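Local coordinates for CT398 (PDB 4ILO), which is of unknown function but pairs a long coiled-coil hairpin with a zinc ribbon domain and may bind DNA or RNA, at residues A[45-56]-A[124-135]. Sequence-based numbering, arbitrary orientation.
Sequences IRRKVEEKEQEM and SEDLLISLKESL
Residues 45-56 and 124-135 run antiparallel, their axes 9.5 Å apart at closest approach and 156° between their directions, with Ile45 beside Leu135, Val49 beside Leu131, Lys52 beside Leu128 and Met56 beside Ser124. They belong to helices 2-86 and 90-171, the two arms of the coiled-coil hairpin, and mesh knobs-into-holes: Lys52 enters the hole formed by Ser124, Leu127, Leu128 and Leu131, while Leu128 fills the one between Val49, Lys52, Glu53 and Met56. Leu128 has its CG placed anti to the backbone N (chi1 -179°), which carries both methyls into the interface; CD1 lies 3.9 Å from Val49 CG1 and CD2 touches Met56 CG. The other branch of Val49, CG2, slides past Leu131 in the opposite sense, 3.7 Å from Leu131 CB. Ile45 CG2 likewise passes Leu135 CB, whereas the stem of Arg46 crosses Leu135 at about a right angle, CG 3.6 Å from CD2, and carries the guanidinium on to a salt bridge with Glu139. A bend at chi2 (70°) sends the Lys52 chain across the interface and out past Leu127, CE lying 3.8 Å from Leu127 CD1. Met56, bent twice, puts SD 3.4 Å from Ser124 CB and its methyl near Glu125 OE1. Ser124 OG stands 3.1 Å from Glu55 OE2, but Lys120 O competes for the same hydroxyl proton, so the bond across is unsettled. Glu53 and Lys132 form only a long salt bridge; a water closes the gap, donating to Glu53 OE2 at 2.6 Å and accepting from Lys132 NZ. The hairpin arms are thus joined here by a narrow aliphatic seam extended by lysine and arginine methylenes, with a water-bridged ion pair on its flank; few of the residues that meet are buried, so charged ends can stay near solvent while their methylenes pack.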
loop_
_atom_site.group_PDB
_atom_site.type_symbol
_atom_site.label_atom_id
_atom_site.label_comp_id
_atom_site.label_asym_id
_atom_site.label_seq_id
_atom_site.Cartn_x
_atom_site.Cartn_y
_atom_site.Cartn_z
ATOM N N ILE A 45 6.700 3.834 9.039
ATOM C CA ILE A 45 7.140 4.436 10.295
ATOM C C ILE A 45 7.550 3.349 11.278
ATOM O O ILE A 45 8.489 3.526 12.053
ATOM C CB ILE A 45 6.092 5.385 10.889
ATOM C CG1 ILE A 45 5.799 6.537 9.941
ATOM C CG2 ILE A 45 6.610 5.961 12.177
ATOM C CD1 ILE A 45 4.543 7.294 10.317
ATOM N N ARG A 46 6.849 2.216 11.273
ATOM C CA ARG A 46 7.222 1.117 12.160
ATOM C C ARG A 46 8.604 0.599 11.827
ATOM O O ARG A 46 9.375 0.241 12.733
ATOM C CB ARG A 46 6.188 -0.014 12.062
ATOM C CG ARG A 46 4.944 0.217 12.915
ATOM C CD ARG A 46 3.739 -0.658 12.455
ATOM N NE ARG A 46 2.456 -0.131 12.942
ATOM C CZ ARG A 46 1.263 -0.364 12.376
ATOM N NH1 ARG A 46 1.154 -1.132 11.288
ATOM N NH2 ARG A 46 0.160 0.167 12.909
ATOM N N ARG A 47 8.946 0.554 10.528
ATOM C CA ARG A 47 10.266 0.076 10.134
ATOM C C ARG A 47 11.348 1.002 10.672
ATOM O O ARG A 47 12.399 0.541 11.135
ATOM C CB ARG A 47 10.385 -0.025 8.615
ATOM N N LYS A 48 11.119 2.318 10.587
ATOM C CA LYS A 48 12.081 3.256 11.134
ATOM C C LYS A 48 12.228 3.038 12.631
ATOM O O LYS A 48 13.354 3.033 13.153
ATOM C CB LYS A 48 11.683 4.698 10.807
ATOM C CG LYS A 48 11.905 5.088 9.342
ATOM C CD LYS A 48 11.580 6.569 9.077
ATOM C CE LYS A 48 11.429 6.835 7.572
ATOM N NZ LYS A 48 11.248 8.279 7.282
ATOM N N VAL A 49 11.103 2.834 13.337
ATOM C CA VAL A 49 11.176 2.602 14.781
ATOM C C VAL A 49 11.997 1.346 15.082
ATOM O O VAL A 49 12.897 1.374 15.939
ATOM C CB VAL A 49 9.770 2.580 15.416
ATOM C CG1 VAL A 49 9.843 2.105 16.851
ATOM C CG2 VAL A 49 9.160 3.978 15.382
ATOM N N GLU A 50 11.781 0.268 14.306
ATOM C CA GLU A 50 12.508 -0.991 14.493
ATOM C C GLU A 50 14.000 -0.818 14.249
ATOM O O GLU A 50 14.824 -1.290 15.038
ATOM C CB GLU A 50 11.967 -2.078 13.565
ATOM N N GLU A 51 14.375 -0.154 13.149
ATOM C CA GLU A 51 15.793 0.049 12.882
ATOM C C GLU A 51 16.432 0.866 13.995
ATOM O O GLU A 51 17.572 0.606 14.386
ATOM C CB GLU A 51 16.003 0.720 11.522
ATOM C CG GLU A 51 15.389 -0.082 10.360
ATOM C CD GLU A 51 15.399 0.655 9.026
ATOM O OE1 GLU A 51 15.559 1.900 9.013
ATOM O OE2 GLU A 51 15.242 -0.028 7.986
ATOM N N LYS A 52 15.700 1.853 14.526
ATOM C CA LYS A 52 16.239 2.681 15.595
ATOM C C LYS A 52 16.368 1.884 16.883
ATOM O O LYS A 52 17.370 2.004 17.606
ATOM C CB LYS A 52 15.385 3.928 15.808
ATOM C CG LYS A 52 16.214 5.130 16.120
ATOM C CD LYS A 52 16.927 5.467 14.841
ATOM C CE LYS A 52 17.885 6.548 15.011
ATOM N NZ LYS A 52 18.455 6.808 13.680
ATOM N N GLU A 53 15.393 1.035 17.170
ATOM C CA GLU A 53 15.494 0.200 18.363
ATOM C C GLU A 53 16.708 -0.728 18.291
ATOM O O GLU A 53 17.462 -0.851 19.264
ATOM C CB GLU A 53 14.186 -0.559 18.565
ATOM C CG GLU A 53 13.066 0.383 19.008
ATOM C CD GLU A 53 11.731 -0.337 19.298
ATOM O OE1 GLU A 53 11.535 -1.463 18.801
ATOM O OE2 GLU A 53 10.883 0.227 20.039
ATOM N N GLN A 54 16.957 -1.342 17.131
ATOM C CA GLN A 54 18.098 -2.260 17.039
ATOM C C GLN A 54 19.413 -1.517 17.182
ATOM O O GLN A 54 20.383 -2.054 17.727
ATOM C CB GLN A 54 18.075 -3.024 15.719
ATOM C CG GLN A 54 16.792 -3.856 15.554
ATOM C CD GLN A 54 16.758 -4.623 14.250
ATOM O OE1 GLN A 54 17.763 -4.663 13.521
ATOM N NE2 GLN A 54 15.594 -5.240 13.938
ATOM N N GLU A 55 19.468 -0.304 16.643
ATOM C CA GLU A 55 20.641 0.539 16.782
ATOM C C GLU A 55 20.855 0.931 18.242
ATOM O O GLU A 55 21.992 0.937 18.719
ATOM C CB GLU A 55 20.464 1.741 15.854
ATOM C CG GLU A 55 21.296 2.956 16.105
ATOM C CD GLU A 55 20.994 4.059 15.085
ATOM O OE1 GLU A 55 20.429 3.747 13.986
ATOM O OE2 GLU A 55 21.327 5.225 15.399
ATOM N N MET A 56 19.770 1.204 18.978
ATOM C CA MET A 56 19.884 1.539 20.389
ATOM C C MET A 56 20.367 0.351 21.174
ATOM O O MET A 56 21.056 0.518 22.187
ATOM C CB MET A 56 18.538 1.926 21.009
ATOM C CG MET A 56 17.897 3.229 20.491
ATOM S SD MET A 56 19.030 4.597 20.524
ATOM C CE MET A 56 18.928 5.013 22.249
ATOM N N SER A 124 20.039 9.517 19.268
ATOM C CA SER A 124 19.191 8.469 18.715
ATOM C C SER A 124 17.956 8.211 19.574
ATOM O O SER A 124 16.897 7.848 19.041
ATOM C CB SER A 124 19.987 7.195 18.536
ATOM O OG SER A 124 20.946 7.438 17.522
ATOM N N GLU A 125 18.079 8.337 20.904
ATOM C CA GLU A 125 16.909 8.293 21.767
ATOM C C GLU A 125 15.938 9.433 21.426
ATOM O O GLU A 125 14.714 9.227 21.354
ATOM C CB GLU A 125 17.364 8.361 23.234
ATOM C CG GLU A 125 16.248 8.440 24.272
ATOM C CD GLU A 125 15.420 7.159 24.392
ATOM O OE1 GLU A 125 15.895 6.065 24.005
ATOM O OE2 GLU A 125 14.264 7.248 24.874
ATOM N N ASP A 126 16.448 10.642 21.203
ATOM C CA ASP A 126 15.540 11.710 20.796
ATOM C C ASP A 126 14.858 11.367 19.486
ATOM O O ASP A 126 13.703 11.749 19.253
ATOM C CB ASP A 126 16.305 13.033 20.662
ATOM C CG ASP A 126 16.667 13.651 22.020
ATOM O OD1 ASP A 126 15.959 13.424 23.043
ATOM O OD2 ASP A 126 17.666 14.392 22.047
ATOM N N LEU A 127 15.567 10.695 18.587
ATOM C CA LEU A 127 14.966 10.380 17.298
ATOM C C LEU A 127 13.941 9.292 17.445
ATOM O O LEU A 127 12.895 9.318 16.774
ATOM C CB LEU A 127 16.016 9.888 16.303
ATOM C CG LEU A 127 16.646 10.940 15.432
ATOM C CD1 LEU A 127 17.861 10.363 14.721
ATOM C CD2 LEU A 127 15.587 11.385 14.458
ATOM N N LEU A 128 14.252 8.289 18.266
ATOM C CA LEU A 128 13.272 7.232 18.524
ATOM C C LEU A 128 11.996 7.816 19.112
ATOM O O LEU A 128 10.873 7.414 18.745
ATOM C CB LEU A 128 13.853 6.207 19.492
ATOM C CG LEU A 128 13.024 5.008 19.899
ATOM C CD1 LEU A 128 12.497 4.302 18.680
ATOM C CD2 LEU A 128 13.895 4.069 20.697
ATOM N N ILE A 129 12.145 8.769 20.025
ATOM C CA ILE A 129 10.968 9.306 20.716
ATOM C C ILE A 129 10.085 10.009 19.708
ATOM O O ILE A 129 8.859 9.864 19.691
ATOM C CB ILE A 129 11.428 10.285 21.811
ATOM C CG1 ILE A 129 12.016 9.521 23.001
ATOM C CG2 ILE A 129 10.278 11.160 22.269
ATOM C CD1 ILE A 129 12.718 10.423 23.988
ATOM N N SER A 130 10.720 10.797 18.849
ATOM C CA SER A 130 10.005 11.517 17.814
ATOM C C SER A 130 9.329 10.557 16.832
ATOM O O SER A 130 8.225 10.843 16.317
ATOM C CB SER A 130 11.020 12.399 17.101
ATOM O OG SER A 130 10.382 13.240 16.192
ATOM N N LEU A 131 9.975 9.425 16.528
ATOM C CA LEU A 131 9.350 8.484 15.575
ATOM C C LEU A 131 8.151 7.761 16.194
ATOM O O LEU A 131 7.156 7.475 15.510
ATOM C CB LEU A 131 10.376 7.457 15.072
ATOM C CG LEU A 131 11.475 7.894 14.107
ATOM C CD1 LEU A 131 12.611 6.872 14.095
ATOM C CD2 LEU A 131 10.927 8.090 12.681
ATOM N N LYS A 132 8.230 7.425 17.478
ATOM C CA LYS A 132 7.081 6.844 18.169
ATOM C C LYS A 132 5.909 7.830 18.222
ATOM O O LYS A 132 4.744 7.457 17.976
ATOM C CB LYS A 132 7.523 6.436 19.572
ATOM C CG LYS A 132 8.306 5.124 19.607
ATOM C CD LYS A 132 8.777 4.782 21.027
ATOM C CE LYS A 132 9.626 3.481 21.086
ATOM N NZ LYS A 132 10.273 3.246 22.441
ATOM N N GLU A 133 6.199 9.106 18.507
ATOM C CA GLU A 133 5.157 10.131 18.490
ATOM C C GLU A 133 4.498 10.194 17.130
ATOM O O GLU A 133 3.277 10.308 17.029
ATOM C CB GLU A 133 5.760 11.497 18.806
ATOM C CG GLU A 133 4.731 12.607 19.106
ATOM C CD GLU A 133 5.274 13.681 20.069
ATOM O OE1 GLU A 133 4.529 14.114 20.991
ATOM O OE2 GLU A 133 6.458 14.092 19.913
ATOM N N SER A 134 5.306 10.159 16.071
ATOM C CA SER A 134 4.788 10.275 14.715
ATOM C C SER A 134 3.952 9.047 14.340
ATOM O O SER A 134 2.895 9.172 13.701
ATOM C CB SER A 134 5.948 10.516 13.751
ATOM O OG SER A 134 5.608 10.157 12.448
ATOM N N LEU A 135 4.377 7.862 14.789
ATOM C CA LEU A 135 3.576 6.657 14.612
ATOM C C LEU A 135 2.235 6.765 15.339
ATOM O O LEU A 135 1.184 6.371 14.804
ATOM C CB LEU A 135 4.364 5.439 15.102
ATOM C CG LEU A 135 3.664 4.086 14.961
ATOM C CD1 LEU A 135 3.108 3.919 13.567
ATOM C CD2 LEU A 135 4.624 2.960 15.277
HETATM O O HOH W 1 11.886 1.126 22.275
#